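Local coordinates for MsStt7d protein (Micromonas, PDB 4IX4) that binds ADP and magnesium ions through its kinase domain and probably transfers phosphate from ATP to other proteins, at residues K146-E151 and G182-I187; T118-M123 and K170-I175. All coordinates share one frame; numbering follows the deposited sequence.

Overall arrangement
Both contacts lie in the helical lobe of the kinase domain and meet at the two-stranded antiparallel sheet of 174-177 and 183-186, which runs up to the bound ADP. Interaction 1 ties strand 183-186 to helix 141-161; interaction 2 ties the start of helix 119-125 to the loop and strand at 170-175. The strands join the two contacts directly, through the backbone hydrogen bonds Lys185 N to Ile175 O and Ile187 N to Asn173 O. Interaction 1 is partly buried and depends on a carboxylate, an ammonium group and a water. Interaction 2 is more deeply buried and relies on backbone bonds, a capped helix start and apolar packing.

Interaction 1. Residues K146-E151 and G182-I187; sequences KKAMRE and GVLKLI. With ADP (adenosine-5'-diphosphate), chain F.
Glu151 of helix 141-161 accepts a backbone hydrogen bond of strand 183-186 with its side chain: Leu184 N donates to Glu151 OE2 at 2.9 Å. The bond is nearly straight, 165° at the hydrogen, yet the N-H comes from above the carboxylate, 48° out of its plane. Glu151 sends CG off beside its backbone N, anti to the carbonyl carbon (chi1 -67°), and the extended chain beyond carries the carboxylate across to the strand. Its other oxygen, OE1, turns its syn lone pair to Lys147 NZ, one helical turn earlier, in a salt bridge of 2.7 Å. A water closes the group, accepting from Lys147 NZ and donating to Glu151 OE2 and Gly182 O. The carboxylate is thus gripped by three donors, which fix its rotation and would probably help it stay ionised, while Lys147 NZ also donates to Met134 O.

Two apolar side chains lie beside the carboxylate. Val183 CG2 rests against the carboxylate carbon Glu151 CD at 3.5 Å. Leu184 runs at about a right angle to the glutamate side chain, and its CD1 presses on Ala148 CB at 3.5 Å. Two residues on, Leu186 packs on Leu152, Leu156 and Leu159, later residues of the same helix. Lys185 points away from the helix and forms salt bridges with Glu114 and Asp180.

At its C-terminal end, segment 182-187 reaches the nucleotide: Ile187 CG2 lies 3.9 Å from ADP N7, and Ile187 CD1 meets the ribose at C2', 3.6 Å away. The next residue, Asp188, binds magnesium. A helix packed against the strand that leads into the metal-binding Asp-Leu-Gly sequence, the counterpart of the usual Asp-Phe-Gly, is characteristic of the C-terminal lobe of the protein kinase fold.

Interaction 2. Residues T118-M123 and K170-I175; sequences TVEALM and KPANLI. With ADP (adenosine-5'-diphosphate), chain F.
Val119 N, in the first turn of helix 119-125, donates to Leu174 O at 2.9 Å, and Glu120 N adds a weak bond to Pro171 O. Leu174 O also receives a CA-H contact from Thr118.

Thr118 caps the helix. With OG1 set between its backbone N and carbonyl carbon (chi1 66°), the hydroxyl accepts from Ala121 N at 3.1 Å, while the methyl CG2 turns to the ribose, 3.2 Å from ADP O2'. Val119 lies alongside Leu174, pointing the same way, with CG2 on Leu174 CB at 3.6 Å. Met123 runs slantwise past the CB-CG edge of Pro171, its SD and CE both 3.9 Å from Pro171 CB. The extended chain of Glu120 lays the face of its carboxylate over the methyl of Ala172, with OE2 closest to Ala172 CB at 3.6 Å, and a water accepts from Ala172 N and donates to Glu120 OE2. Ile175 points away from the helix and brings CD1 to 3.4 Å from ADP C2, forming part of the adenine pocket.

Residues 170-173 are the end of the kinase catalytic loop, and 174-175 open strand 174-177: Asn173 binds magnesium and donates to Asp168 O, and Lys170 forms a salt bridge with Asp168. Helix 246-261 packs on Val119, Met123 and Pro171, helix 127-133 covers Leu122 and Met123, and strand 183-186 meets Val119 through Leu184 and Leu174 through Leu186.

Interaction 1. Residues K146-E151 and G182-I187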
# COMPACT_ATOMS: atom_id res chain seq x y z
N LYS B 146 8.92 -13.18 28.37
CA LYS B 146 8.82 -14.63 28.50
C LYS B 146 7.48 -15.16 27.99
O LYS B 146 7.43 -16.10 27.19
CB LYS B 146 9.01 -15.05 29.95
CG LYS B 146 10.45 -15.01 30.44
CD LYS B 146 10.58 -15.58 31.85
CE LYS B 146 10.14 -17.05 31.91
NZ LYS B 146 10.53 -17.73 33.19
N LYS B 147 6.39 -14.57 28.47
CA LYS B 147 5.07 -15.07 28.11
C LYS B 147 4.75 -14.85 26.63
O LYS B 147 4.33 -15.78 25.94
CB LYS B 147 3.98 -14.42 28.98
CG LYS B 147 2.59 -15.00 28.74
CD LYS B 147 1.57 -14.36 29.68
CE LYS B 147 0.26 -15.16 29.70
NZ LYS B 147 -0.47 -15.03 28.40
N ALA B 148 4.98 -13.64 26.13
CA ALA B 148 4.70 -13.32 24.73
C ALA B 148 5.55 -14.14 23.78
O ALA B 148 5.07 -14.63 22.75
CB ALA B 148 4.90 -11.83 24.47
N MET B 149 6.84 -14.28 24.09
CA MET B 149 7.72 -15.00 23.17
C MET B 149 7.42 -16.49 23.14
O MET B 149 7.55 -17.13 22.10
CB MET B 149 9.20 -14.74 23.46
CG MET B 149 9.65 -13.32 23.15
SD MET B 149 9.40 -12.81 21.43
CE MET B 149 10.45 -13.98 20.55
N ARG B 150 7.03 -17.06 24.28
CA ARG B 150 6.65 -18.46 24.31
C ARG B 150 5.46 -18.68 23.39
O ARG B 150 5.43 -19.64 22.60
CB ARG B 150 6.32 -18.90 25.74
CG ARG B 150 6.01 -20.37 25.87
CD ARG B 150 5.60 -20.73 27.30
NE ARG B 150 6.70 -20.59 28.25
CZ ARG B 150 6.76 -19.63 29.18
NH1 ARG B 150 5.80 -18.73 29.27
NH2 ARG B 150 7.80 -19.59 30.02
N GLU B 151 4.48 -17.78 23.46
CA GLU B 151 3.29 -17.87 22.62
C GLU B 151 3.60 -17.63 21.15
O GLU B 151 3.18 -18.40 20.27
CB GLU B 151 2.21 -16.90 23.14
CG GLU B 151 1.69 -17.34 24.51
CD GLU B 151 0.87 -16.30 25.25
OE1 GLU B 151 0.47 -16.58 26.40
OE2 GLU B 151 0.63 -15.21 24.69
N GLY B 182 -6.07 -13.81 27.02
CA GLY B 182 -5.02 -12.85 26.75
C GLY B 182 -3.88 -13.37 25.89
O GLY B 182 -2.90 -12.67 25.63
N VAL B 183 -4.00 -14.61 25.43
CA VAL B 183 -2.96 -15.24 24.63
C VAL B 183 -2.74 -14.45 23.34
O VAL B 183 -3.71 -13.94 22.75
CB VAL B 183 -3.32 -16.71 24.30
CG1 VAL B 183 -4.51 -16.80 23.35
CG2 VAL B 183 -2.11 -17.45 23.74
N LEU B 184 -1.50 -14.35 22.89
CA LEU B 184 -1.24 -13.62 21.64
C LEU B 184 -1.70 -14.41 20.42
O LEU B 184 -1.47 -15.61 20.33
CB LEU B 184 0.25 -13.28 21.50
CG LEU B 184 0.87 -12.40 22.58
CD1 LEU B 184 2.24 -11.92 22.13
CD2 LEU B 184 -0.02 -11.21 22.92
N LYS B 185 -2.33 -13.71 19.49
CA LYS B 185 -2.65 -14.29 18.19
C LYS B 185 -2.06 -13.42 17.09
O LYS B 185 -2.06 -12.19 17.20
CB LYS B 185 -4.16 -14.40 17.99
CG LYS B 185 -4.84 -15.39 18.94
CD LYS B 185 -6.32 -15.53 18.63
CE LYS B 185 -7.02 -16.38 19.68
NZ LYS B 185 -8.46 -16.57 19.35
N LEU B 186 -1.57 -14.05 16.04
CA LEU B 186 -1.08 -13.34 14.88
C LEU B 186 -2.24 -12.87 14.02
O LEU B 186 -3.26 -13.55 13.91
CB LEU B 186 -0.17 -14.24 14.05
CG LEU B 186 1.23 -14.40 14.63
CD1 LEU B 186 1.89 -15.71 14.18
CD2 LEU B 186 2.11 -13.19 14.28
N ILE B 187 -2.07 -11.71 13.38
CA ILE B 187 -3.00 -11.29 12.34
C ILE B 187 -2.22 -11.02 11.06
O ILE B 187 -0.98 -10.98 11.06
CB ILE B 187 -3.80 -10.03 12.73
CG1 ILE B 187 -2.86 -8.91 13.17
CG2 ILE B 187 -4.80 -10.34 13.84
CD1 ILE B 187 -3.55 -7.56 13.35
PB ADP F . -1.31 -1.13 8.68
O1B ADP F . -0.34 -2.27 8.54
O2B ADP F . -1.68 -0.80 10.11
O3B ADP F . -0.98 0.06 7.81
PA ADP F . -3.45 -2.97 8.49
O1A ADP F . -2.47 -3.96 9.08
O2A ADP F . -4.42 -3.40 7.40
O3A ADP F . -2.67 -1.66 7.99
O5' ADP F . -4.32 -2.45 9.73
C5' ADP F . -5.47 -3.20 10.06
C4' ADP F . -5.86 -2.95 11.50
O4' ADP F . -6.93 -3.85 11.75
C3' ADP F . -4.74 -3.25 12.49
O3' ADP F . -4.58 -2.16 13.41
C2' ADP F . -5.25 -4.42 13.28
O2' ADP F . -4.97 -4.28 14.68
C1' ADP F . -6.75 -4.48 13.01
N9 ADP F . -7.15 -5.89 12.90
C8 ADP F . -6.87 -6.71 11.87
N7 ADP F . -7.36 -7.95 12.10
C5 ADP F . -7.98 -7.92 13.29
C6 ADP F . -8.72 -8.88 14.12
N6 ADP F . -8.90 -10.15 13.69
N1 ADP F . -9.20 -8.44 15.31
C2 ADP F . -9.03 -7.18 15.74
N3 ADP F . -8.36 -6.25 15.03
C4 ADP F . -7.83 -6.56 13.82
O HOH W 1 -0.25 -13.14 26.29

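Interaction 2. Residues T118-M123 and K170-I175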
# COMPACT_ATOMS: atom_id res chain seq x y z
N THR B 118 -3.31 -3.95 19.86
CA THR B 118 -2.21 -4.75 19.34
C THR B 118 -1.09 -4.65 20.36
O THR B 118 -1.11 -3.77 21.23
CB THR B 118 -1.67 -4.23 17.99
OG1 THR B 118 -1.07 -2.94 18.17
CG2 THR B 118 -2.79 -4.13 16.97
N VAL B 119 -0.12 -5.54 20.25
CA VAL B 119 1.00 -5.53 21.16
C VAL B 119 1.80 -4.25 20.96
O VAL B 119 2.37 -3.69 21.90
CB VAL B 119 1.86 -6.79 20.97
CG1 VAL B 119 3.17 -6.69 21.75
CG2 VAL B 119 1.05 -8.02 21.41
N GLU B 120 1.81 -3.75 19.73
CA GLU B 120 2.50 -2.49 19.46
C GLU B 120 1.87 -1.35 20.27
O GLU B 120 2.57 -0.60 20.96
CB GLU B 120 2.47 -2.15 17.97
CG GLU B 120 3.16 -0.84 17.61
CD GLU B 120 2.89 -0.44 16.18
OE1 GLU B 120 1.80 0.11 15.93
OE2 GLU B 120 3.75 -0.70 15.31
N ALA B 121 0.55 -1.23 20.20
CA ALA B 121 -0.14 -0.17 20.92
C ALA B 121 0.02 -0.32 22.43
O ALA B 121 0.25 0.65 23.14
CB ALA B 121 -1.62 -0.15 20.55
N LEU B 122 -0.12 -1.55 22.91
CA LEU B 122 -0.03 -1.82 24.34
C LEU B 122 1.37 -1.52 24.88
O LEU B 122 1.53 -0.86 25.91
CB LEU B 122 -0.41 -3.27 24.64
CG LEU B 122 -1.88 -3.62 24.43
CD1 LEU B 122 -2.06 -5.13 24.40
CD2 LEU B 122 -2.74 -3.00 25.53
N MET B 123 2.39 -2.04 24.19
CA MET B 123 3.75 -1.90 24.68
C MET B 123 4.16 -0.44 24.74
O MET B 123 4.91 -0.03 25.62
CB MET B 123 4.75 -2.73 23.85
CG MET B 123 5.15 -2.12 22.51
SD MET B 123 6.14 -3.28 21.53
CE MET B 123 6.59 -2.23 20.14
N LYS B 170 5.57 -8.90 13.72
CA LYS B 170 5.93 -7.67 14.41
C LYS B 170 4.86 -7.42 15.46
O LYS B 170 3.77 -7.99 15.37
CB LYS B 170 6.04 -6.49 13.44
CG LYS B 170 4.77 -6.21 12.64
CD LYS B 170 5.06 -5.18 11.55
CE LYS B 170 3.80 -4.86 10.75
NZ LYS B 170 4.09 -4.58 9.32
N PRO B 171 5.16 -6.58 16.45
CA PRO B 171 4.16 -6.25 17.48
C PRO B 171 2.82 -5.74 16.91
O PRO B 171 1.77 -6.07 17.47
CB PRO B 171 4.88 -5.18 18.31
CG PRO B 171 6.32 -5.60 18.22
CD PRO B 171 6.48 -6.01 16.77
N ALA B 172 2.86 -4.98 15.83
CA ALA B 172 1.62 -4.51 15.21
C ALA B 172 0.71 -5.63 14.69
O ALA B 172 -0.49 -5.42 14.50
CB ALA B 172 1.93 -3.53 14.11
N ASN B 173 1.28 -6.81 14.45
CA ASN B 173 0.49 -7.94 13.96
C ASN B 173 0.28 -9.01 15.00
O ASN B 173 0.09 -10.19 14.66
CB ASN B 173 1.11 -8.56 12.72
CG ASN B 173 0.83 -7.75 11.47
OD1 ASN B 173 -0.15 -6.99 11.40
ND2 ASN B 173 1.67 -7.93 10.46
N LEU B 174 0.31 -8.59 16.25
CA LEU B 174 -0.04 -9.45 17.37
C LEU B 174 -1.14 -8.81 18.20
O LEU B 174 -1.06 -7.63 18.54
CB LEU B 174 1.20 -9.71 18.23
CG LEU B 174 2.23 -10.63 17.59
CD1 LEU B 174 3.59 -10.49 18.24
CD2 LEU B 174 1.76 -12.08 17.63
N ILE B 175 -2.17 -9.58 18.53
CA ILE B 175 -3.23 -9.10 19.41
C ILE B 175 -3.32 -9.99 20.64
O ILE B 175 -3.29 -11.22 20.52
CB ILE B 175 -4.59 -9.09 18.68
CG1 ILE B 175 -4.56 -8.12 17.50
CG2 ILE B 175 -5.73 -8.73 19.64
CD1 ILE B 175 -5.86 -8.02 16.73
PB ADP F . -1.31 -1.13 8.68
O1B ADP F . -0.34 -2.27 8.54
O2B ADP F . -1.68 -0.80 10.11
O3B ADP F . -0.98 0.06 7.81
PA ADP F . -3.45 -2.97 8.49
O1A ADP F . -2.47 -3.96 9.08
O2A ADP F . -4.42 -3.40 7.40
O3A ADP F . -2.67 -1.66 7.99
O5' ADP F . -4.32 -2.45 9.73
C5' ADP F . -5.47 -3.20 10.06
C4' ADP F . -5.86 -2.95 11.50
O4' ADP F . -6.93 -3.85 11.75
C3' ADP F . -4.74 -3.25 12.49
O3' ADP F . -4.58 -2.16 13.41
C2' ADP F . -5.25 -4.42 13.28
O2' ADP F . -4.97 -4.28 14.68
C1' ADP F . -6.75 -4.48 13.01
N9 ADP F . -7.15 -5.89 12.90
C8 ADP F . -6.87 -6.71 11.87
N7 ADP F . -7.36 -7.95 12.10
C5 ADP F . -7.98 -7.92 13.29
C6 ADP F . -8.72 -8.88 14.12
N6 ADP F . -8.90 -10.15 13.69
N1 ADP F . -9.20 -8.44 15.31
C2 ADP F . -9.03 -7.18 15.74
N3 ADP F . -8.36 -6.25 15.03
C4 ADP F . -7.83 -6.56 13.82
O HOH W 2 5.10 -3.12 15.42